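PDB 1K0F: zinc-binding protein TroA from Treponema pallidum, which binds zinc in the periplasm with high affinity and specificity and delivers it to the membrane permease of the TroABC transporter for import into the cytoplasm. Local coordinates for residues L26-M30 with D45-L49; G31-H37 with D248-D252; P36-A41 with L62-M66; T166-F171 with L245-A249. All blocks are in the same frame, centred on the assembly; numbering follows the deposited sequence.

From the N terminus, contact 1 opens on strand 25-28 and closes on helix 43-51, pinning that helix to the edge of the parallel sheet. The loop between them supplies the first segments of contact 2 (31-37) and contact 3 (36-41). Contact 3 closes at 62-66, after strand 54-57, so it crosses contact 1 and lies within the long excursion that contact 2 ends at 248-252, overlapping its first segment at P36 and H37; contacts 1 and 2 also cross. Contact 4 begins at 166-171 and returns at 245-249, meeting contact 2 on D248 and A249. Contacts 2, 3 and 4 thus converge around the zinc ligands H37, H168 and D248, where loops from distant parts of the chain meet.

Contact 1 (L26-M30 with D45-L49); sequences LKGLM and DVEWL
K27 lays its side chain across the indole of W48, crossing it at about a right angle. Its CD sits over the six-membered ring, 3.5 Å from the centroid and only 10° off the normal, as a CH-pi contact. CG is anti to the backbone N (chi1 164°) and the chain then bends at chi2, chi3 and chi4, which brings NZ over the five-membered ring, 3.6 Å from that centroid, for a cation-pi interaction. D45 OD1 lies 4.1 Å from K27 NZ, beyond salt-bridge distance, though the opposite charges probably attract. Below this partly solvent-facing layer the packing turns apolar: L29 CD1 meets L49 CG at 4.0 Å, while the other branch of L29 lies beside the D45 carboxylate. The contact holds the start of a beta-alpha-beta crossover, in which strand 25-28, at the edge of the parallel sheet, leads to helix 43-51 and on to strand 54-57, passing over strand 4-7. V6 of that bridged strand touches K27, L29 and L49, and L49 reaches on to F70 and L73 of helix 67-73. D45 OD2 is hydrogen-bonded to T42 OG1 and probably also to the hydroxyl of Y39, which probably bonds L29 O too.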
loop_
_atom_site.group_PDB
_atom_site.type_symbol
_atom_site.label_atom_id
_atom_site.label_comp_id
_atom_site.label_asym_id
_atom_site.label_seq_id
_atom_site.Cartn_x
_atom_site.Cartn_y
_atom_site.Cartn_z
ATOM N N LEU A 26 17.007 6.151 9.343
ATOM C CA LEU A 26 16.072 5.384 8.540
ATOM C C LEU A 26 16.292 5.503 7.046
ATOM O O LEU A 26 16.545 6.574 6.524
ATOM C CB LEU A 26 14.644 5.802 8.880
ATOM C CG LEU A 26 13.561 5.598 7.816
ATOM C CD1 LEU A 26 13.416 4.115 7.489
ATOM C CD2 LEU A 26 12.243 6.167 8.332
ATOM N N LYS A 27 16.187 4.381 6.357
ATOM C CA LYS A 27 16.359 4.381 4.924
ATOM C C LYS A 27 15.166 3.706 4.256
ATOM O O LYS A 27 14.946 2.502 4.416
ATOM C CB LYS A 27 17.669 3.666 4.556
ATOM C CG LYS A 27 17.782 3.273 3.082
ATOM C CD LYS A 27 18.388 4.399 2.252
ATOM C CE LYS A 27 17.827 4.447 0.815
ATOM N NZ LYS A 27 18.886 4.152 -0.184
ATOM N N GLY A 28 14.385 4.494 3.528
ATOM C CA GLY A 28 13.241 3.947 2.825
ATOM C C GLY A 28 13.742 3.422 1.493
ATOM O O GLY A 28 14.087 4.199 0.604
ATOM N N LEU A 29 13.797 2.099 1.353
ATOM C CA LEU A 29 14.285 1.483 0.118
ATOM C C LEU A 29 13.412 1.708 -1.116
ATOM O O LEU A 29 13.928 1.879 -2.221
ATOM C CB LEU A 29 14.477 -0.014 0.322
ATOM C CG LEU A 29 15.770 -0.364 1.059
ATOM C CD1 LEU A 29 16.075 -1.843 0.866
ATOM C CD2 LEU A 29 16.907 0.506 0.542
ATOM N N MET A 30 12.097 1.697 -0.930
ATOM C CA MET A 30 11.185 1.898 -2.046
ATOM C C MET A 30 10.438 3.220 -1.882
ATOM O O MET A 30 9.613 3.374 -0.982
ATOM C CB MET A 30 10.207 0.736 -2.122
ATOM C CG MET A 30 10.803 -0.593 -1.716
ATOM S SD MET A 30 9.529 -1.821 -1.756
ATOM C CE MET A 30 10.443 -3.270 -2.250
ATOM N N ASP A 45 21.326 -0.482 -2.159
ATOM C CA ASP A 45 20.273 -1.078 -1.344
ATOM C C ASP A 45 20.760 -2.284 -0.531
ATOM O O ASP A 45 20.757 -2.236 0.697
ATOM C CB ASP A 45 19.087 -1.481 -2.231
ATOM C CG ASP A 45 18.447 -0.284 -2.936
ATOM O OD1 ASP A 45 18.065 0.692 -2.251
ATOM O OD2 ASP A 45 18.320 -0.324 -4.176
ATOM N N VAL A 46 21.177 -3.350 -1.211
ATOM C CA VAL A 46 21.667 -4.564 -0.541
ATOM C C VAL A 46 22.788 -4.243 0.451
ATOM O O VAL A 46 23.083 -5.030 1.357
ATOM C CB VAL A 46 22.187 -5.609 -1.578
ATOM C CG1 VAL A 46 23.149 -6.588 -0.917
ATOM C CG2 VAL A 46 21.016 -6.362 -2.181
ATOM N N GLU A 47 23.406 -3.081 0.273
ATOM C CA GLU A 47 24.491 -2.649 1.144
ATOM C C GLU A 47 23.935 -1.964 2.395
ATOM O O GLU A 47 24.305 -2.316 3.521
ATOM C CB GLU A 47 25.413 -1.710 0.373
ATOM C CG GLU A 47 26.003 -0.592 1.187
ATOM C CD GLU A 47 27.092 0.115 0.429
ATOM O OE1 GLU A 47 27.720 1.033 0.999
ATOM O OE2 GLU A 47 27.313 -0.257 -0.743
ATOM N N TRP A 48 23.061 -0.979 2.191
ATOM C CA TRP A 48 22.432 -0.283 3.307
ATOM C C TRP A 48 21.922 -1.416 4.180
ATOM O O TRP A 48 22.172 -1.457 5.388
ATOM C CB TRP A 48 21.231 0.544 2.829
ATOM C CG TRP A 48 21.572 1.798 2.094
ATOM C CD1 TRP A 48 21.837 1.916 0.759
ATOM C CD2 TRP A 48 21.670 3.120 2.637
ATOM N NE1 TRP A 48 22.092 3.229 0.441
ATOM C CE2 TRP A 48 21.994 3.990 1.575
ATOM C CE3 TRP A 48 21.510 3.653 3.927
ATOM C CZ2 TRP A 48 22.166 5.366 1.756
ATOM C CZ3 TRP A 48 21.679 5.027 4.108
ATOM C CH2 TRP A 48 22.007 5.866 3.026
ATOM N N LEU A 49 21.217 -2.343 3.533
ATOM C CA LEU A 49 20.650 -3.507 4.195
ATOM C C LEU A 49 21.773 -4.184 4.940
ATOM O O LEU A 49 21.664 -4.467 6.126
ATOM C CB LEU A 49 20.060 -4.487 3.169
ATOM C CG LEU A 49 18.639 -4.283 2.622
ATOM C CD1 LEU A 49 18.352 -5.303 1.538
ATOM C CD2 LEU A 49 17.636 -4.411 3.738
#

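Contact 2 (G31-H37 with D248-D252); sequences GPGVDPH and DAMGD
OD2 of D248 comes within 3.0 Å of NE2 of H37, yet the angle is too poor for a hydrogen bond. The oxygen lies obliquely to the imidazole, whose plane stands 84° from that of the carboxylate. Both residues are zinc ligands, and H102 and H168, which complete the site, also crowd the D248 side chain; in this zinc-free, closed structure the four ligands gather without their metal. A second carboxylate, that of D35, lies beside D248 and points the same way. With CG anti to the backbone N (chi1 -177°), the D35 side chain starts out away from D248, but its carboxylate ends beside it. The position of D35 OD1 is less certain, whereas OD2 is hydrogen-bonded to T190 OG1. Farther from the site, small side chains and a proline ring pack on the opposing segment. G31-V34 form a type II beta turn, with G33 at the position where phi is positive, and A249 CB sits against it, 3.4 Å from V34 O and 3.8 Å from G33 N. Next along, P32 CA offers a CH...O contact to M250 O at 3.2 Å, and the rim of the proline ring lies against the D252 carboxylate. The turn and the H37 loop lead from strand 25-28 to helix 43-51, whereas the opposing loop leaves strand 240-245 for helix 260-273, so the N- and C-terminal lobes face each other here across the zinc site.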
loop_
_atom_site.group_PDB
_atom_site.type_symbol
_atom_site.label_atom_id
_atom_site.label_comp_id
_atom_site.label_asym_id
_atom_site.label_seq_id
_atom_site.Cartn_x
_atom_site.Cartn_y
_atom_site.Cartn_z
ATOM N N GLY A 31 10.737 4.173 -2.757
ATOM C CA GLY A 31 10.101 5.474 -2.663
ATOM C C GLY A 31 8.923 5.719 -3.596
ATOM O O GLY A 31 8.426 4.800 -4.257
ATOM N N PRO A 32 8.451 6.966 -3.655
ATOM C CA PRO A 32 7.319 7.286 -4.519
ATOM C C PRO A 32 7.456 6.620 -5.885
ATOM O O PRO A 32 8.564 6.350 -6.345
ATOM C CB PRO A 32 7.361 8.814 -4.617
ATOM C CG PRO A 32 8.574 9.262 -3.829
ATOM C CD PRO A 32 8.938 8.143 -2.925
ATOM N N GLY A 33 6.320 6.354 -6.519
ATOM C CA GLY A 33 6.343 5.733 -7.829
ATOM C C GLY A 33 7.090 4.412 -7.899
ATOM O O GLY A 33 7.439 3.963 -8.990
ATOM N N VAL A 34 7.329 3.787 -6.746
ATOM C CA VAL A 34 8.043 2.508 -6.687
ATOM C C VAL A 34 7.175 1.256 -6.416
ATOM O O VAL A 34 6.542 1.124 -5.363
ATOM C CB VAL A 34 9.167 2.560 -5.627
ATOM C CG1 VAL A 34 9.678 1.155 -5.319
ATOM C CG2 VAL A 34 10.298 3.433 -6.128
ATOM N N ASP A 35 7.180 0.328 -7.373
ATOM C CA ASP A 35 6.423 -0.903 -7.250
ATOM C C ASP A 35 7.251 -1.946 -6.539
ATOM O O ASP A 35 8.208 -2.477 -7.096
ATOM C CB ASP A 35 6.032 -1.442 -8.623
ATOM C CG ASP A 35 5.180 -2.694 -8.533
ATOM O OD1 ASP A 35 5.238 -3.386 -7.496
ATOM O OD2 ASP A 35 4.452 -2.983 -9.501
ATOM N N PRO A 36 6.877 -2.275 -5.300
ATOM C CA PRO A 36 7.586 -3.267 -4.491
ATOM C C PRO A 36 7.629 -4.656 -5.123
ATOM O O PRO A 36 8.612 -5.387 -4.958
ATOM C CB PRO A 36 6.830 -3.260 -3.164
ATOM C CG PRO A 36 6.028 -2.008 -3.172
ATOM C CD PRO A 36 5.722 -1.709 -4.590
ATOM N N HIS A 37 6.560 -5.010 -5.838
ATOM C CA HIS A 37 6.458 -6.310 -6.503
ATOM C C HIS A 37 7.702 -6.570 -7.341
ATOM O O HIS A 37 8.482 -7.481 -7.073
ATOM C CB HIS A 37 5.239 -6.353 -7.430
ATOM C CG HIS A 37 3.949 -5.973 -6.768
ATOM N ND1 HIS A 37 3.464 -6.624 -5.654
ATOM C CD2 HIS A 37 3.032 -5.023 -7.074
ATOM C CE1 HIS A 37 2.306 -6.093 -5.301
ATOM N NE2 HIS A 37 2.022 -5.118 -6.147
ATOM N N ASP A 248 1.016 0.748 -4.012
ATOM C CA ASP A 248 2.027 0.186 -3.134
ATOM C C ASP A 248 3.006 1.245 -2.654
ATOM O O ASP A 248 3.735 1.022 -1.689
ATOM C CB ASP A 248 2.812 -0.922 -3.849
ATOM C CG ASP A 248 1.934 -1.794 -4.737
ATOM O OD1 ASP A 248 0.819 -2.161 -4.309
ATOM O OD2 ASP A 248 2.371 -2.117 -5.867
ATOM N N ALA A 249 3.010 2.394 -3.330
ATOM C CA ALA A 249 3.927 3.483 -2.994
ATOM C C ALA A 249 3.254 4.753 -2.495
ATOM O O ALA A 249 2.127 5.072 -2.885
ATOM C CB ALA A 249 4.806 3.817 -4.205
ATOM N N MET A 250 3.974 5.482 -1.646
ATOM C CA MET A 250 3.477 6.722 -1.066
ATOM C C MET A 250 3.912 7.928 -1.874
ATOM O O MET A 250 4.555 7.800 -2.920
ATOM C CB MET A 250 4.004 6.891 0.355
ATOM C CG MET A 250 3.345 6.016 1.384
ATOM S SD MET A 250 3.607 6.693 3.018
ATOM C CE MET A 250 5.310 7.240 2.904
ATOM N N GLY A 251 3.564 9.104 -1.367
ATOM C CA GLY A 251 3.952 10.327 -2.038
ATOM C C GLY A 251 5.380 10.671 -1.661
ATOM O O GLY A 251 6.051 9.874 -0.994
ATOM N N ASP A 252 5.848 11.846 -2.084
ATOM C CA ASP A 252 7.210 12.290 -1.788
ATOM C C ASP A 252 7.388 12.650 -0.323
ATOM O O ASP A 252 6.507 13.264 0.285
ATOM C CB ASP A 252 7.570 13.513 -2.620
ATOM C CG ASP A 252 7.515 13.242 -4.094
ATOM O OD1 ASP A 252 8.123 12.253 -4.559
ATOM O OD2 ASP A 252 6.860 14.038 -4.789
#

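Contact 3 (P36-A41 with L62-M66); sequences PHLYTA and LETKM
H37 and E63 have the nearest CA atoms of the two backbones, 4.9 Å apart, and P36 O packs on E63 CA at 3.7 Å. Both segments are irregular loops that follow strands 25-28 and 54-57 of the parallel sheet, at the end of the N-terminal lobe, a Rossmann-like alpha/beta fold, that supplies the zinc ligand H37. An inverse gamma turn centred on E63 joins T64 N to L62 O, and the same carbonyl takes a weak hydrogen bond from H37 ND1, 3.4 Å long with an angle of 146°. As a second-shell partner, L62 O probably helps to fix the rotation of the imidazole, whose NE2 faces D248. L62 adds apolar packing: its CG is anti to the backbone N (chi1 175°), which carries CD1 to 3.7 Å from H37 CE1 and lets CD2 lean on P36 CB. E63 contributes little more than its CG to the proline, OE2 being hydrogen-bonded to T8 OG1 and N58 N. On the outer side K65 lies along the chain of H37 and L38 with its methylenes, CD reaching L38 CA at 3.6 Å. M66, at the N-cap of helix 67-73, closes the contact: its CE lies near the plane of the Y39 ring, 3.8 Å from Y39 CD2 at the ring edge, and is equally 3.8 Å from A41 CB.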
loop_
_atom_site.group_PDB
_atom_site.type_symbol
_atom_site.label_atom_id
_atom_site.label_comp_id
_atom_site.label_asym_id
_atom_site.label_seq_id
_atom_site.Cartn_x
_atom_site.Cartn_y
_atom_site.Cartn_z
ATOM N N PRO A 36 6.877 -2.275 -5.300
ATOM C CA PRO A 36 7.586 -3.267 -4.491
ATOM C C PRO A 36 7.629 -4.656 -5.123
ATOM O O PRO A 36 8.612 -5.387 -4.958
ATOM C CB PRO A 36 6.830 -3.260 -3.164
ATOM C CG PRO A 36 6.028 -2.008 -3.172
ATOM C CD PRO A 36 5.722 -1.709 -4.590
ATOM N N HIS A 37 6.560 -5.010 -5.838
ATOM C CA HIS A 37 6.458 -6.310 -6.503
ATOM C C HIS A 37 7.702 -6.570 -7.341
ATOM O O HIS A 37 8.482 -7.481 -7.073
ATOM C CB HIS A 37 5.239 -6.353 -7.430
ATOM C CG HIS A 37 3.949 -5.973 -6.768
ATOM N ND1 HIS A 37 3.464 -6.624 -5.654
ATOM C CD2 HIS A 37 3.032 -5.023 -7.074
ATOM C CE1 HIS A 37 2.306 -6.093 -5.301
ATOM N NE2 HIS A 37 2.022 -5.118 -6.147
ATOM N N LEU A 38 7.880 -5.744 -8.358
ATOM C CA LEU A 38 8.997 -5.887 -9.268
ATOM C C LEU A 38 10.206 -5.058 -8.864
ATOM O O LEU A 38 10.945 -4.571 -9.720
ATOM C CB LEU A 38 8.530 -5.504 -10.666
ATOM C CG LEU A 38 7.076 -5.927 -10.910
ATOM C CD1 LEU A 38 6.327 -4.818 -11.627
ATOM C CD2 LEU A 38 7.049 -7.219 -11.715
ATOM N N TYR A 39 10.412 -4.906 -7.561
ATOM C CA TYR A 39 11.543 -4.128 -7.061
ATOM C C TYR A 39 12.702 -5.042 -6.631
ATOM O O TYR A 39 12.483 -6.084 -6.002
ATOM C CB TYR A 39 11.101 -3.241 -5.882
ATOM C CG TYR A 39 12.164 -2.258 -5.419
ATOM C CD1 TYR A 39 12.196 -0.955 -5.903
ATOM C CD2 TYR A 39 13.159 -2.648 -4.526
ATOM C CE1 TYR A 39 13.199 -0.067 -5.515
ATOM C CE2 TYR A 39 14.166 -1.769 -4.134
ATOM C CZ TYR A 39 14.183 -0.483 -4.634
ATOM O OH TYR A 39 15.207 0.370 -4.277
ATOM N N THR A 40 13.924 -4.636 -6.987
ATOM C CA THR A 40 15.151 -5.367 -6.645
ATOM C C THR A 40 16.066 -4.448 -5.844
ATOM O O THR A 40 16.159 -3.256 -6.136
ATOM C CB THR A 40 15.953 -5.786 -7.895
ATOM O OG1 THR A 40 15.103 -5.751 -9.045
ATOM C CG2 THR A 40 16.539 -7.177 -7.714
ATOM N N ALA A 41 16.747 -4.996 -4.842
ATOM C CA ALA A 41 17.663 -4.198 -4.033
ATOM C C ALA A 41 18.929 -3.970 -4.848
ATOM O O ALA A 41 19.711 -4.892 -5.061
ATOM C CB ALA A 41 18.001 -4.923 -2.733
ATOM N N LEU A 62 4.537 -9.592 -0.487
ATOM C CA LEU A 62 4.366 -8.347 -1.224
ATOM C C LEU A 62 5.586 -8.102 -2.094
ATOM O O LEU A 62 5.498 -8.052 -3.319
ATOM C CB LEU A 62 4.175 -7.171 -0.268
ATOM C CG LEU A 62 4.116 -5.844 -1.007
ATOM C CD1 LEU A 62 2.744 -5.682 -1.608
ATOM C CD2 LEU A 62 4.440 -4.706 -0.073
ATOM N N GLU A 63 6.726 -7.953 -1.431
ATOM C CA GLU A 63 8.005 -7.698 -2.078
ATOM C C GLU A 63 8.572 -8.948 -2.745
ATOM O O GLU A 63 9.757 -9.250 -2.626
ATOM C CB GLU A 63 8.984 -7.164 -1.030
ATOM C CG GLU A 63 8.527 -5.853 -0.391
ATOM C CD GLU A 63 7.872 -6.033 0.974
ATOM O OE1 GLU A 63 7.342 -7.130 1.266
ATOM O OE2 GLU A 63 7.887 -5.064 1.759
ATOM N N THR A 64 7.702 -9.657 -3.455
ATOM C CA THR A 64 8.042 -10.886 -4.168
ATOM C C THR A 64 9.513 -11.122 -4.508
ATOM O O THR A 64 10.062 -12.186 -4.216
ATOM C CB THR A 64 7.244 -10.974 -5.482
ATOM O OG1 THR A 64 7.594 -9.866 -6.325
ATOM C CG2 THR A 64 5.747 -10.939 -5.198
ATOM N N LYS A 65 10.151 -10.130 -5.122
ATOM C CA LYS A 65 11.545 -10.253 -5.542
ATOM C C LYS A 65 12.631 -9.904 -4.518
ATOM O O LYS A 65 13.678 -9.373 -4.885
ATOM C CB LYS A 65 11.758 -9.415 -6.805
ATOM C CG LYS A 65 11.318 -10.106 -8.088
ATOM C CD LYS A 65 10.342 -9.252 -8.877
ATOM C CE LYS A 65 9.885 -9.977 -10.123
ATOM N NZ LYS A 65 9.821 -11.447 -9.891
ATOM N N MET A 66 12.408 -10.217 -3.246
ATOM C CA MET A 66 13.404 -9.905 -2.224
ATOM C C MET A 66 13.681 -11.070 -1.271
ATOM O O MET A 66 14.569 -10.980 -0.421
ATOM C CB MET A 66 12.961 -8.678 -1.422
ATOM C CG MET A 66 13.205 -7.359 -2.131
ATOM S SD MET A 66 13.076 -5.941 -1.036
ATOM C CE MET A 66 14.365 -4.909 -1.673
#

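Contact 4 (T166-F171 with L245-A249); sequences TAHDAF and LFSDA
This is a buried loop-to-loop contact at the zinc-site end of the C-terminal alpha/beta lobe, where the zinc ligands H168 and D248 meet on loops leaving strands 163-166 and 240-245. L245 pairs with I216 of strand 213-217, while T166 reaches that strand through its side chain, on E217. The ligands approach from opposite directions. CG of H168 lies between the backbone N and the carbonyl carbon (chi1 84°), with the ring turned toward D248. H168 NE2 gives D248 OD1 a weak hydrogen bond of 3.3 Å, with an angle of 130°. The oxygen lies at the imidazole edge, in the ring plane, while the carboxylate itself stands nearly perpendicular, at 89°. In the zinc-free protein the two ligands therefore bond weakly to each other; with zinc bound, both would coordinate the metal. The imidazole is held from several sides. A170 CB, which follows the inverse gamma turn centred on D169, sits over one face, 3.1 Å above the plane and offset toward the rim. S247 CB comes in at the edge, 3.2 Å from H168 CE1. ND1 is hydrogen-bonded to E217 OE2, a second-shell acceptor that S247 OG also uses while bonding S219 OG. Beneath the site the contact is mainly apolar. F171, at the N-cap of helix 172-178, stacks on F105 and brings CZ to 3.9 Å from F246 O and 4.3 Å from L245 CB. At the strand ends, T166 and L245 cross at about a right angle, with T166 CG2 3.6 Å from L245 CD1.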
loop_
_atom_site.group_PDB
_atom_site.type_symbol
_atom_site.label_atom_id
_atom_site.label_comp_id
_atom_site.label_asym_id
_atom_site.label_seq_id
_atom_site.Cartn_x
_atom_site.Cartn_y
_atom_site.Cartn_z
ATOM N N THR A 166 -9.139 0.278 -10.766
ATOM C CA THR A 166 -7.827 0.902 -10.726
ATOM C C THR A 166 -6.771 0.147 -11.524
ATOM O O THR A 166 -7.044 -0.908 -12.092
ATOM C CB THR A 166 -7.345 1.000 -9.282
ATOM O OG1 THR A 166 -7.693 -0.207 -8.597
ATOM C CG2 THR A 166 -7.998 2.187 -8.580
ATOM N N ALA A 167 -5.561 0.702 -11.542
ATOM C CA ALA A 167 -4.419 0.119 -12.248
ATOM C C ALA A 167 -4.229 -1.387 -11.992
ATOM O O ALA A 167 -4.142 -2.168 -12.944
ATOM C CB ALA A 167 -3.150 0.878 -11.875
ATOM N N HIS A 168 -4.139 -1.786 -10.719
ATOM C CA HIS A 168 -3.981 -3.199 -10.359
ATOM C C HIS A 168 -4.753 -3.597 -9.089
ATOM O O HIS A 168 -5.139 -2.737 -8.304
ATOM C CB HIS A 168 -2.477 -3.575 -10.267
ATOM C CG HIS A 168 -1.822 -3.258 -8.955
ATOM N ND1 HIS A 168 -1.754 -1.982 -8.443
ATOM C CD2 HIS A 168 -1.133 -4.044 -8.093
ATOM C CE1 HIS A 168 -1.052 -1.992 -7.321
ATOM N NE2 HIS A 168 -0.663 -3.230 -7.089
ATOM N N ASP A 169 -4.988 -4.899 -8.911
ATOM C CA ASP A 169 -5.738 -5.457 -7.772
ATOM C C ASP A 169 -5.068 -5.206 -6.432
ATOM O O ASP A 169 -4.622 -6.144 -5.765
ATOM C CB ASP A 169 -5.919 -6.971 -7.962
ATOM C CG ASP A 169 -7.365 -7.426 -7.781
ATOM O OD1 ASP A 169 -8.234 -6.561 -7.508
ATOM O OD2 ASP A 169 -7.620 -8.650 -7.913
ATOM N N ALA A 170 -5.038 -3.946 -6.023
ATOM C CA ALA A 170 -4.395 -3.571 -4.779
ATOM C C ALA A 170 -5.328 -2.901 -3.785
ATOM O O ALA A 170 -4.887 -2.087 -2.986
ATOM C CB ALA A 170 -3.217 -2.655 -5.074
ATOM N N PHE A 171 -6.608 -3.230 -3.815
ATOM C CA PHE A 171 -7.517 -2.599 -2.875
ATOM C C PHE A 171 -8.542 -3.568 -2.337
ATOM O O PHE A 171 -9.592 -3.163 -1.856
ATOM C CB PHE A 171 -8.215 -1.406 -3.526
ATOM C CG PHE A 171 -7.277 -0.297 -3.919
ATOM C CD1 PHE A 171 -6.718 -0.263 -5.191
ATOM C CD2 PHE A 171 -6.964 0.718 -3.027
ATOM C CE1 PHE A 171 -5.859 0.767 -5.571
ATOM C CE2 PHE A 171 -6.104 1.757 -3.399
ATOM C CZ PHE A 171 -5.552 1.780 -4.673
ATOM N N LEU A 245 -3.877 7.212 -7.954
ATOM C CA LEU A 245 -3.929 6.690 -6.613
ATOM C C LEU A 245 -2.603 6.093 -6.168
ATOM O O LEU A 245 -1.733 5.769 -6.991
ATOM C CB LEU A 245 -5.048 5.658 -6.512
ATOM C CG LEU A 245 -6.427 6.185 -6.925
ATOM C CD1 LEU A 245 -7.489 5.150 -6.588
ATOM C CD2 LEU A 245 -6.718 7.493 -6.216
ATOM N N PHE A 246 -2.445 5.981 -4.854
ATOM C CA PHE A 246 -1.242 5.405 -4.282
ATOM C C PHE A 246 -1.570 3.959 -4.023
ATOM O O PHE A 246 -2.433 3.664 -3.206
ATOM C CB PHE A 246 -0.893 6.090 -2.967
ATOM C CG PHE A 246 -0.395 7.484 -3.136
ATOM C CD1 PHE A 246 0.821 7.721 -3.759
ATOM C CD2 PHE A 246 -1.172 8.556 -2.743
ATOM C CE1 PHE A 246 1.252 9.005 -3.996
ATOM C CE2 PHE A 246 -0.754 9.842 -2.976
ATOM C CZ PHE A 246 0.459 10.075 -3.605
ATOM N N SER A 247 -0.906 3.057 -4.730
ATOM C CA SER A 247 -1.173 1.648 -4.531
ATOM C C SER A 247 -0.180 1.073 -3.538
ATOM O O SER A 247 -0.488 0.928 -2.352
ATOM C CB SER A 247 -1.084 0.892 -5.851
ATOM O OG SER A 247 -0.308 1.595 -6.799
ATOM N N ASP A 248 1.016 0.748 -4.012
ATOM C CA ASP A 248 2.027 0.186 -3.134
ATOM C C ASP A 248 3.006 1.245 -2.654
ATOM O O ASP A 248 3.735 1.022 -1.689
ATOM C CB ASP A 248 2.812 -0.922 -3.849
ATOM C CG ASP A 248 1.934 -1.794 -4.737
ATOM O OD1 ASP A 248 0.819 -2.161 -4.309
ATOM O OD2 ASP A 248 2.371 -2.117 -5.867
ATOM N N ALA A 249 3.010 2.394 -3.330
ATOM C CA ALA A 249 3.927 3.483 -2.994
ATOM C C ALA A 249 3.254 4.753 -2.495
ATOM O O ALA A 249 2.127 5.072 -2.885
ATOM C CB ALA A 249 4.806 3.817 -4.205
#